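PDB 1ZBS: uncharacterized protein from Porphyromonas gingivalis, which is of unknown function but is a putative N-acetylglucosamine kinase of the ASKHA superfamily, and so probably phosphorylates N-acetylglucosamine at the expense of ATP. Local coordinates for residues D97-A101 and I112-L116; C106-I112 and C123-G127; G119-C123 and N133-L137; P237-S243 and T262-Q268. All coordinates share one frame. Residue numbers count along the deposited sequence, not the author numbering.

Contact 1 of 4, residues D97-A101 and I112-L116; sequences DMLGA and IACIL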
loop_
_atom_site.group_PDB
_atom_site.type_symbol
_atom_site.label_atom_id
_atom_site.label_comp_id
_atom_site.label_asym_id
_atom_site.label_seq_id
_atom_site.Cartn_x
_atom_site.Cartn_y
_atom_site.Cartn_z
ATOM N N ASP A 97 -2.510 21.227 -8.973
ATOM C CA ASP A 97 -3.509 20.682 -9.873
ATOM C C ASP A 97 -4.918 20.718 -9.289
ATOM O O ASP A 97 -5.904 20.758 -10.030
ATOM C CB ASP A 97 -3.150 19.244 -10.277
ATOM C CG ASP A 97 -2.954 18.318 -9.083
ATOM O OD1 ASP A 97 -2.994 17.088 -9.292
ATOM O OD2 ASP A 97 -2.749 18.802 -7.945
HETATM N N MSE A 98 -5.014 20.709 -7.963
HETATM C CA MSE A 98 -6.310 20.737 -7.295
HETATM C C MSE A 98 -6.975 22.081 -7.583
HETATM O O MSE A 98 -8.169 22.149 -7.876
HETATM C CB MSE A 98 -6.130 20.543 -5.785
HETATM C CG MSE A 98 -7.426 20.385 -5.000
HETATM SE SE MSE A 98 -8.479 18.818 -5.473
HETATM C CE MSE A 98 -9.581 19.571 -6.885
ATOM N N LEU A 99 -6.181 23.144 -7.518
ATOM C CA LEU A 99 -6.670 24.484 -7.774
ATOM C C LEU A 99 -7.067 24.624 -9.243
ATOM O O LEU A 99 -8.051 25.289 -9.581
ATOM C CB LEU A 99 -5.589 25.506 -7.420
ATOM C CG LEU A 99 -5.882 26.957 -7.815
ATOM C CD1 LEU A 99 -7.175 27.426 -7.158
ATOM C CD2 LEU A 99 -4.711 27.836 -7.404
ATOM N N GLY A 100 -6.278 24.002 -10.111
ATOM C CA GLY A 100 -6.566 24.049 -11.529
ATOM C C GLY A 100 -7.892 23.369 -11.807
ATOM O O GLY A 100 -8.653 23.798 -12.673
ATOM N N ALA A 101 -8.179 22.308 -11.064
ATOM C CA ALA A 101 -9.429 21.591 -11.253
ATOM C C ALA A 101 -10.607 22.427 -10.779
ATOM O O ALA A 101 -11.631 22.503 -11.451
ATOM C CB ALA A 101 -9.397 20.259 -10.516
ATOM N N ILE A 112 -17.295 22.347 -4.300
ATOM C CA ILE A 112 -16.356 21.292 -3.952
ATOM C C ILE A 112 -15.832 20.665 -5.226
ATOM O O ILE A 112 -16.610 20.186 -6.052
ATOM C CB ILE A 112 -17.027 20.201 -3.101
ATOM C CG1 ILE A 112 -17.461 20.786 -1.758
ATOM C CG2 ILE A 112 -16.065 19.027 -2.896
ATOM C CD1 ILE A 112 -18.360 19.871 -0.944
ATOM N N ALA A 113 -14.510 20.686 -5.387
ATOM C CA ALA A 113 -13.864 20.125 -6.571
ATOM C C ALA A 113 -13.078 18.871 -6.208
ATOM O O ALA A 113 -12.291 18.861 -5.255
ATOM C CB ALA A 113 -12.935 21.167 -7.200
ATOM N N CYS A 114 -13.286 17.813 -6.985
ATOM C CA CYS A 114 -12.617 16.541 -6.731
ATOM C C CYS A 114 -11.894 15.987 -7.938
ATOM O O CYS A 114 -12.327 16.156 -9.077
ATOM C CB CYS A 114 -13.622 15.490 -6.273
ATOM S SG CYS A 114 -14.629 15.966 -4.902
ATOM N N ILE A 115 -10.784 15.315 -7.675
ATOM C CA ILE A 115 -10.011 14.692 -8.732
ATOM C C ILE A 115 -10.068 13.182 -8.537
ATOM O O ILE A 115 -9.904 12.681 -7.427
ATOM C CB ILE A 115 -8.552 15.149 -8.704
ATOM C CG1 ILE A 115 -8.479 16.663 -8.947
ATOM C CG2 ILE A 115 -7.755 14.381 -9.758
ATOM C CD1 ILE A 115 -7.072 17.218 -8.989
ATOM N N LEU A 116 -10.335 12.461 -9.619
ATOM C CA LEU A 116 -10.397 11.004 -9.577
ATOM C C LEU A 116 -9.624 10.489 -10.794
ATOM O O LEU A 116 -10.195 10.310 -11.872
ATOM C CB LEU A 116 -11.860 10.538 -9.635
ATOM C CG LEU A 116 -12.432 9.590 -8.580
ATOM C CD1 LEU A 116 -12.116 10.102 -7.184
ATOM C CD2 LEU A 116 -13.956 9.457 -8.772
#
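In this ASKHA (actin-like ATPase) fold, helix 97-105 leads from the first five-stranded sheet to the second, and its opening turn lies against strand 111-116, the middle strand of that second sheet. The axes of helix 97-101 and strand 112-116 come within 8.1 Å, at 121° between their N-to-C directions. I115 loses the most surface and A113 also contributes; both point their CA-to-CB bonds at the helix, whereas C114, between them, points to the other face, where F223 and V228 of helix 210-229 cover it. A beta-branched isoleucine suits the place, since it fits a strand and fills the space under the helix: its CG1 lies 4.0 Å from A101 CB, and its CD1 reaches to 3.9 Å from D97 O at the first turn. A101 and A113 are small, which lets helix and strand come close, with their CA atoms 6.6 Å apart. M98, present as selenomethionine, supplies the long flexible side chain for the remaining gap. It starts sideways from the helix and bends back over the strand, while also touching N121 and C123 of the next strand. No hydrogen bond joins the two segments, so the fit is one of shape and apolar contact. The M98 CE methyl sits 3.7 Å from both A113 CB and I115 CG1, and only 3.2 Å from A113 O.

Contact 2 of 4, residues C106-I112 and C123-G127; sequences CGDSEGI and CLFDG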
loop_
_atom_site.group_PDB
_atom_site.type_symbol
_atom_site.label_atom_id
_atom_site.label_comp_id
_atom_site.label_asym_id
_atom_site.label_seq_id
_atom_site.Cartn_x
_atom_site.Cartn_y
_atom_site.Cartn_z
ATOM N N CYS A 106 -15.437 24.889 -11.194
ATOM C CA CYS A 106 -16.215 25.868 -10.454
ATOM C C CYS A 106 -16.226 27.234 -11.110
ATOM O O CYS A 106 -17.197 27.981 -10.986
ATOM C CB CYS A 106 -15.672 25.973 -9.032
ATOM S SG CYS A 106 -15.800 24.426 -8.133
ATOM N N GLY A 107 -15.146 27.550 -11.812
ATOM C CA GLY A 107 -15.049 28.827 -12.484
ATOM C C GLY A 107 -14.735 29.961 -11.529
ATOM O O GLY A 107 -13.572 30.264 -11.264
ATOM N N ASP A 108 -15.773 30.590 -10.999
ATOM C CA ASP A 108 -15.574 31.698 -10.081
ATOM C C ASP A 108 -16.585 31.639 -8.942
ATOM O O ASP A 108 -16.782 32.615 -8.220
ATOM C CB ASP A 108 -15.711 33.015 -10.841
ATOM C CG ASP A 108 -17.036 33.125 -11.576
ATOM O OD1 ASP A 108 -18.086 33.172 -10.897
ATOM O OD2 ASP A 108 -17.034 33.153 -12.829
ATOM N N SER A 109 -17.215 30.482 -8.781
ATOM C CA SER A 109 -18.213 30.294 -7.741
ATOM C C SER A 109 -17.775 29.277 -6.692
ATOM O O SER A 109 -16.877 28.469 -6.929
ATOM C CB SER A 109 -19.527 29.839 -8.370
ATOM O OG SER A 109 -19.332 28.650 -9.122
ATOM N N GLU A 110 -18.432 29.325 -5.538
ATOM C CA GLU A 110 -18.152 28.430 -4.415
ATOM C C GLU A 110 -18.541 26.983 -4.750
ATOM O O GLU A 110 -19.501 26.747 -5.481
ATOM C CB GLU A 110 -18.924 28.926 -3.183
ATOM C CG GLU A 110 -18.810 28.035 -1.955
ATOM C CD GLU A 110 -19.654 28.519 -0.782
ATOM O OE1 GLU A 110 -20.851 28.829 -0.988
ATOM O OE2 GLU A 110 -19.123 28.572 0.351
ATOM N N GLY A 111 -17.796 26.016 -4.217
ATOM C CA GLY A 111 -18.106 24.622 -4.488
ATOM C C GLY A 111 -17.037 23.629 -4.058
ATOM O O GLY A 111 -16.002 24.009 -3.511
ATOM N N ILE A 112 -17.295 22.347 -4.300
ATOM C CA ILE A 112 -16.356 21.292 -3.952
ATOM C C ILE A 112 -15.832 20.665 -5.226
ATOM O O ILE A 112 -16.610 20.186 -6.052
ATOM C CB ILE A 112 -17.027 20.201 -3.101
ATOM C CG1 ILE A 112 -17.461 20.786 -1.758
ATOM C CG2 ILE A 112 -16.065 19.027 -2.896
ATOM C CD1 ILE A 112 -18.360 19.871 -0.944
ATOM N N CYS A 123 -11.184 19.382 -2.432
ATOM C CA CYS A 123 -10.994 20.694 -1.835
ATOM C C CYS A 123 -12.306 21.460 -1.813
ATOM O O CYS A 123 -13.200 21.225 -2.630
ATOM C CB CYS A 123 -9.981 21.506 -2.636
ATOM S SG CYS A 123 -10.637 22.104 -4.217
ATOM N N LEU A 124 -12.414 22.379 -0.869
ATOM C CA LEU A 124 -13.590 23.217 -0.773
ATOM C C LEU A 124 -13.112 24.504 -1.436
ATOM O O LEU A 124 -12.090 25.064 -1.035
ATOM C CB LEU A 124 -13.949 23.473 0.692
ATOM C CG LEU A 124 -15.419 23.687 1.085
ATOM C CD1 LEU A 124 -15.450 24.604 2.310
ATOM C CD2 LEU A 124 -16.216 24.302 -0.050
ATOM N N PHE A 125 -13.825 24.947 -2.470
ATOM C CA PHE A 125 -13.474 26.168 -3.209
ATOM C C PHE A 125 -14.470 27.258 -2.827
ATOM O O PHE A 125 -15.666 26.995 -2.759
ATOM C CB PHE A 125 -13.566 25.907 -4.719
ATOM C CG PHE A 125 -12.868 26.938 -5.562
ATOM C CD1 PHE A 125 -13.478 27.461 -6.700
ATOM C CD2 PHE A 125 -11.588 27.371 -5.232
ATOM C CE1 PHE A 125 -12.816 28.404 -7.497
ATOM C CE2 PHE A 125 -10.920 28.311 -6.021
ATOM C CZ PHE A 125 -11.537 28.827 -7.154
ATOM N N ASP A 126 -13.998 28.476 -2.571
ATOM C CA ASP A 126 -14.922 29.556 -2.206
ATOM C C ASP A 126 -15.212 30.445 -3.395
ATOM O O ASP A 126 -15.931 31.442 -3.282
ATOM C CB ASP A 126 -14.378 30.394 -1.043
ATOM C CG ASP A 126 -13.245 31.335 -1.448
ATOM O OD1 ASP A 126 -12.639 31.940 -0.528
ATOM O OD2 ASP A 126 -12.948 31.492 -2.659
ATOM N N GLY A 127 -14.651 30.075 -4.541
ATOM C CA GLY A 127 -14.878 30.848 -5.743
ATOM C C GLY A 127 -13.639 31.531 -6.277
ATOM O O GLY A 127 -13.617 31.918 -7.436
HETATM O O HOH W 1 -12.340 31.570 -9.481
#
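Two backbone hydrogen bonds anchor this open end of the hairpin of strands 111-116 and 120-125: G111 N to F125 O (2.8 Å) and F125 N to G111 O (2.6 Å), the mark of an antiparallel hydrogen-bonded pair. I112 and L124 follow as a non-hydrogen-bonded pair. Farther out, water 1 donates to G107 O (2.5 Å) and G127 O (2.4 Å), and S109 OG bonds to C106 O (2.9 Å), bracing the turn after helix 97-105. E110 turns its carboxylate to a salt bridge with R233. F125 provides most of the packing: C106 CB lies 3.5 Å from F125 CD1, and L99 and A102 of the helix touch the ring too. On the other face I112 CG1 meets L124 CD2 at 4.1 Å. Glycine is needed at 127, where a CB would clash with D108 O, and suits 111, where a CB would crowd C106 SG. Main-chain polar groups thus hold the strands, helped by CA-H...O contacts such as E110 CA to F125 O (3.3 Å), while side chains add mainly apolar cover.

Contact 3 of 4, residues G119-C123 and N133-L137; sequences GSNSC and NVSPL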
loop_
_atom_site.group_PDB
_atom_site.type_symbol
_atom_site.label_atom_id
_atom_site.label_comp_id
_atom_site.label_asym_id
_atom_site.label_seq_id
_atom_site.Cartn_x
_atom_site.Cartn_y
_atom_site.Cartn_z
ATOM N N GLY A 119 -4.479 9.167 -8.751
ATOM C CA GLY A 119 -4.638 9.417 -7.328
ATOM C C GLY A 119 -5.935 10.195 -7.129
ATOM O O GLY A 119 -6.548 10.618 -8.110
ATOM N N SER A 120 -6.374 10.374 -5.882
ATOM C CA SER A 120 -7.614 11.106 -5.592
ATOM C C SER A 120 -7.281 12.383 -4.859
ATOM O O SER A 120 -6.211 12.503 -4.272
ATOM C CB SER A 120 -8.544 10.311 -4.674
ATOM O OG SER A 120 -8.667 8.970 -5.080
ATOM N N ASN A 121 -8.215 13.322 -4.866
ATOM C CA ASN A 121 -8.017 14.569 -4.163
ATOM C C ASN A 121 -9.351 15.329 -4.034
ATOM O O ASN A 121 -10.309 15.037 -4.748
ATOM C CB ASN A 121 -6.980 15.409 -4.919
ATOM C CG ASN A 121 -6.237 16.362 -4.014
ATOM O OD1 ASN A 121 -5.177 16.889 -4.377
ATOM N ND2 ASN A 121 -6.787 16.595 -2.825
ATOM N N SER A 122 -9.423 16.280 -3.108
ATOM C CA SER A 122 -10.628 17.085 -2.949
ATOM C C SER A 122 -10.285 18.411 -2.290
ATOM O O SER A 122 -9.228 18.551 -1.679
ATOM C CB SER A 122 -11.703 16.355 -2.117
ATOM O OG SER A 122 -11.336 16.230 -0.755
ATOM N N CYS A 123 -11.184 19.382 -2.432
ATOM C CA CYS A 123 -10.994 20.694 -1.835
ATOM C C CYS A 123 -12.306 21.460 -1.813
ATOM O O CYS A 123 -13.200 21.225 -2.630
ATOM C CB CYS A 123 -9.981 21.506 -2.636
ATOM S SG CYS A 123 -10.637 22.104 -4.217
ATOM N N ASN A 133 -8.734 21.566 2.305
ATOM C CA ASN A 133 -8.241 20.441 1.515
ATOM C C ASN A 133 -7.942 19.219 2.383
ATOM O O ASN A 133 -7.264 19.331 3.400
ATOM C CB ASN A 133 -6.952 20.847 0.793
ATOM C CG ASN A 133 -6.583 19.894 -0.331
ATOM O OD1 ASN A 133 -6.529 18.675 -0.148
ATOM N ND2 ASN A 133 -6.314 20.453 -1.505
ATOM N N VAL A 134 -8.435 18.052 1.984
ATOM C CA VAL A 134 -8.158 16.840 2.741
ATOM C C VAL A 134 -6.976 16.158 2.059
ATOM O O VAL A 134 -7.094 15.737 0.908
ATOM C CB VAL A 134 -9.394 15.906 2.749
ATOM C CG1 VAL A 134 -9.065 14.582 3.428
ATOM C CG2 VAL A 134 -10.547 16.592 3.456
ATOM N N SER A 135 -5.827 16.078 2.736
ATOM C CA SER A 135 -4.655 15.426 2.121
ATOM C C SER A 135 -5.083 14.037 1.671
ATOM O O SER A 135 -5.660 13.285 2.454
ATOM C CB SER A 135 -3.503 15.271 3.115
ATOM O OG SER A 135 -3.119 16.506 3.690
ATOM N N PRO A 136 -4.801 13.683 0.408
ATOM C CA PRO A 136 -5.164 12.374 -0.150
ATOM C C PRO A 136 -4.431 11.203 0.514
ATOM O O PRO A 136 -4.957 10.090 0.583
ATOM C CB PRO A 136 -4.838 12.530 -1.631
ATOM C CG PRO A 136 -3.725 13.513 -1.641
ATOM C CD PRO A 136 -4.139 14.529 -0.604
ATOM N N LEU A 137 -3.217 11.451 0.995
ATOM C CA LEU A 137 -2.461 10.413 1.680
ATOM C C LEU A 137 -1.817 9.339 0.803
ATOM O O LEU A 137 -1.135 8.461 1.322
ATOM C CB LEU A 137 -3.356 9.758 2.753
ATOM C CG LEU A 137 -3.259 10.292 4.186
ATOM C CD1 LEU A 137 -3.031 11.787 4.174
ATOM C CD2 LEU A 137 -4.492 9.915 4.966
HETATM O O HOH W 2 -8.706 14.079 -0.532
#
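Direct polar bonding is sparse here: across the two segments there is one weak hydrogen bond, from N121 ND2 to N133 OD1 (3.4 Å). Asparagine suits both places, since its amide can offer a donor or an acceptor where regular backbone hydrogen bonds are not made. Water 2 donates to V134 O (2.7 Å) and, weakly, to S122 OG (3.4 Å); that hydroxyl also bonds Y231 and the carbonyl of N227. Van der Waals contact does the rest. P136, lacking a backbone N-H, cannot continue the ladder by donating to S120 O; its CB meets that oxygen at 3.0 Å instead. Strands 111-116, 120-125 and 130-133 form an antiparallel meander, and here its last strand, loosely paired at C123 and N133, peels off into the loop before helix 138-141. That loop lies at the dimer interface, where K160 NZ and Y187 OH of the second subunit hydrogen-bond P136 O and L137 O. M98 of helix 97-105 touches N121, C123 and N133, while F223 of helix 210-229 meets S120 and S122.

Contact 4 of 4, residues P237-S243 and T262-Q268; sequences PLHFIGS and TLGSVLQ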
loop_
_atom_site.group_PDB
_atom_site.type_symbol
_atom_site.label_atom_id
_atom_site.label_comp_id
_atom_site.label_asym_id
_atom_site.label_seq_id
_atom_site.Cartn_x
_atom_site.Cartn_y
_atom_site.Cartn_z
ATOM N N PRO A 237 -22.879 21.336 -4.981
ATOM C CA PRO A 237 -22.859 20.194 -5.901
ATOM C C PRO A 237 -21.414 19.722 -6.104
ATOM O O PRO A 237 -20.489 20.535 -6.120
ATOM C CB PRO A 237 -23.467 20.775 -7.172
ATOM C CG PRO A 237 -22.974 22.191 -7.145
ATOM C CD PRO A 237 -23.233 22.577 -5.694
ATOM N N LEU A 238 -21.222 18.415 -6.256
ATOM C CA LEU A 238 -19.884 17.845 -6.449
ATOM C C LEU A 238 -19.379 17.914 -7.889
ATOM O O LEU A 238 -20.020 17.413 -8.810
ATOM C CB LEU A 238 -19.871 16.385 -5.990
ATOM C CG LEU A 238 -19.671 16.077 -4.506
ATOM C CD1 LEU A 238 -20.421 17.067 -3.645
ATOM C CD2 LEU A 238 -20.123 14.647 -4.224
ATOM N N HIS A 239 -18.221 18.529 -8.072
ATOM C CA HIS A 239 -17.616 18.640 -9.387
ATOM C C HIS A 239 -16.412 17.713 -9.427
ATOM O O HIS A 239 -15.600 17.705 -8.502
ATOM C CB HIS A 239 -17.198 20.085 -9.650
ATOM C CG HIS A 239 -18.356 21.008 -9.866
ATOM N ND1 HIS A 239 -19.137 20.965 -11.001
ATOM C CD2 HIS A 239 -18.886 21.978 -9.083
ATOM C CE1 HIS A 239 -20.097 21.865 -10.908
ATOM N NE2 HIS A 239 -19.968 22.493 -9.753
ATOM N N PHE A 240 -16.291 16.929 -10.492
ATOM C CA PHE A 240 -15.187 15.973 -10.603
ATOM C C PHE A 240 -14.372 16.091 -11.863
ATOM O O PHE A 240 -14.866 16.490 -12.920
ATOM C CB PHE A 240 -15.706 14.535 -10.535
ATOM C CG PHE A 240 -16.195 14.123 -9.179
ATOM C CD1 PHE A 240 -15.380 13.378 -8.329
ATOM C CD2 PHE A 240 -17.482 14.454 -8.762
ATOM C CE1 PHE A 240 -15.836 12.956 -7.083
ATOM C CE2 PHE A 240 -17.957 14.042 -7.515
ATOM C CZ PHE A 240 -17.131 13.289 -6.674
ATOM N N ILE A 241 -13.107 15.715 -11.750
ATOM C CA ILE A 241 -12.220 15.739 -12.894
ATOM C C ILE A 241 -11.389 14.455 -12.868
ATOM O O ILE A 241 -11.213 13.849 -11.817
ATOM C CB ILE A 241 -11.322 16.998 -12.851
ATOM C CG1 ILE A 241 -11.105 17.503 -14.270
ATOM C CG2 ILE A 241 -10.005 16.713 -12.158
ATOM C CD1 ILE A 241 -12.335 18.206 -14.838
ATOM N N GLY A 242 -10.909 14.020 -14.025
ATOM C CA GLY A 242 -10.094 12.823 -14.042
ATOM C C GLY A 242 -10.571 11.649 -14.874
ATOM O O GLY A 242 -11.767 11.462 -15.111
ATOM N N SER A 243 -9.606 10.843 -15.304
ATOM C CA SER A 243 -9.874 9.671 -16.124
ATOM C C SER A 243 -10.806 8.672 -15.448
ATOM O O SER A 243 -11.717 8.151 -16.079
ATOM C CB SER A 243 -8.550 9.002 -16.510
ATOM O OG SER A 243 -7.682 8.890 -15.386
ATOM N N THR A 262 -25.618 15.847 -4.503
ATOM C CA THR A 262 -25.924 16.164 -5.889
ATOM C C THR A 262 -24.643 16.309 -6.704
ATOM O O THR A 262 -23.667 16.920 -6.259
ATOM C CB THR A 262 -26.754 17.474 -6.009
ATOM O OG1 THR A 262 -26.031 18.570 -5.427
ATOM C CG2 THR A 262 -28.090 17.328 -5.291
ATOM N N LEU A 263 -24.654 15.733 -7.901
ATOM C CA LEU A 263 -23.508 15.800 -8.795
ATOM C C LEU A 263 -23.531 17.127 -9.542
ATOM O O LEU A 263 -24.535 17.479 -10.162
ATOM C CB LEU A 263 -23.555 14.645 -9.801
ATOM C CG LEU A 263 -22.449 14.590 -10.856
ATOM C CD1 LEU A 263 -21.091 14.489 -10.176
ATOM C CD2 LEU A 263 -22.665 13.389 -11.771
ATOM N N GLY A 264 -22.430 17.865 -9.471
ATOM C CA GLY A 264 -22.344 19.135 -10.166
ATOM C C GLY A 264 -21.947 18.897 -11.615
ATOM O O GLY A 264 -22.626 19.350 -12.537
ATOM N N SER A 265 -20.844 18.181 -11.813
ATOM C CA SER A 265 -20.361 17.873 -13.154
ATOM C C SER A 265 -19.131 16.969 -13.094
ATOM O O SER A 265 -18.418 16.946 -12.093
ATOM C CB SER A 265 -19.978 19.155 -13.905
ATOM O OG SER A 265 -18.796 19.739 -13.371
ATOM N N VAL A 266 -18.896 16.225 -14.172
ATOM C CA VAL A 266 -17.736 15.361 -14.275
ATOM C C VAL A 266 -17.177 15.462 -15.682
ATOM O O VAL A 266 -17.900 15.282 -16.654
ATOM C CB VAL A 266 -18.068 13.872 -13.940
ATOM C CG1 VAL A 266 -19.280 13.409 -14.717
ATOM C CG2 VAL A 266 -16.866 12.996 -14.258
ATOM N N LEU A 267 -15.890 15.778 -15.772
ATOM C CA LEU A 267 -15.195 15.908 -17.047
ATOM C C LEU A 267 -13.836 15.219 -16.923
ATOM O O LEU A 267 -13.232 15.206 -15.847
ATOM C CB LEU A 267 -14.980 17.387 -17.388
ATOM C CG LEU A 267 -16.127 18.202 -18.009
ATOM C CD1 LEU A 267 -15.717 19.668 -18.117
ATOM C CD2 LEU A 267 -16.459 17.652 -19.388
ATOM N N GLN A 268 -13.345 14.654 -18.020
ATOM C CA GLN A 268 -12.053 13.977 -17.987
ATOM C C GLN A 268 -10.898 14.962 -17.763
ATOM O O GLN A 268 -10.045 14.739 -16.898
ATOM C CB GLN A 268 -11.852 13.175 -19.283
ATOM C CG GLN A 268 -10.502 12.472 -19.366
ATOM C CD GLN A 268 -10.506 11.266 -20.302
ATOM O OE1 GLN A 268 -11.099 11.300 -21.385
ATOM N NE2 GLN A 268 -9.824 10.199 -19.892
#
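F240 is the apolar centre, its CD2 3.9 Å from L263 CD1 and its CB 4.2 Å from V266 CG2. Together with L238 these residues line one face of the sheet, where L252 and I256 of helix 249-258 and F223 of helix 210-229 cover F240. On the opposite face I241 CD1 meets L267 CB at 3.8 Å, near A101 and L105 of helix 97-105. Strands 238-241 and 263-267 are parallel neighbours, 10° apart, joined by a beta-alpha-beta crossover through helices 243-247 and 249-258; they form the last two strands of the second, RNase H-like sheet. F240 N bonds S265 O (2.7 Å) and L267 N bonds F240 O (3.1 Å). A beta bulge shifts the register by one, so L238 O accepts from both G264 N (2.5 Å) and S265 N (3.2 Å). Glycine suits 264, where a CB would strike H239 CE1; instead G264 CA lies over the imidazole face in a CH-pi contact. At the ring's edge, H239 ND1 and S265 OG share a hydrogen bond of 2.7 Å.

How the contacts relate
All four contacts belong to the second sheet, ordered 130-133, 120-125, 111-116, 238-241, 263-267, the 3-2-1-4-5 order of an RNase H-like domain. Contact 1 lays helix 97-105 on the central strand, its centre 10, 9 and 9 Å from those of contacts 2, 3 and 4. Contacts 2 and 3 share C123 on strand 120-125, whereas contact 4 builds the other side and lies about 15 Å from contact 3, centre to centre. Contacts 1 and 2 cross along the chain and share I112; contact 4 comes last, probably hydrogen-bonded to contact 1 through C114 N and H239 O (2.8 Å). The central strand thus unites hairpin and crossover in a single domain.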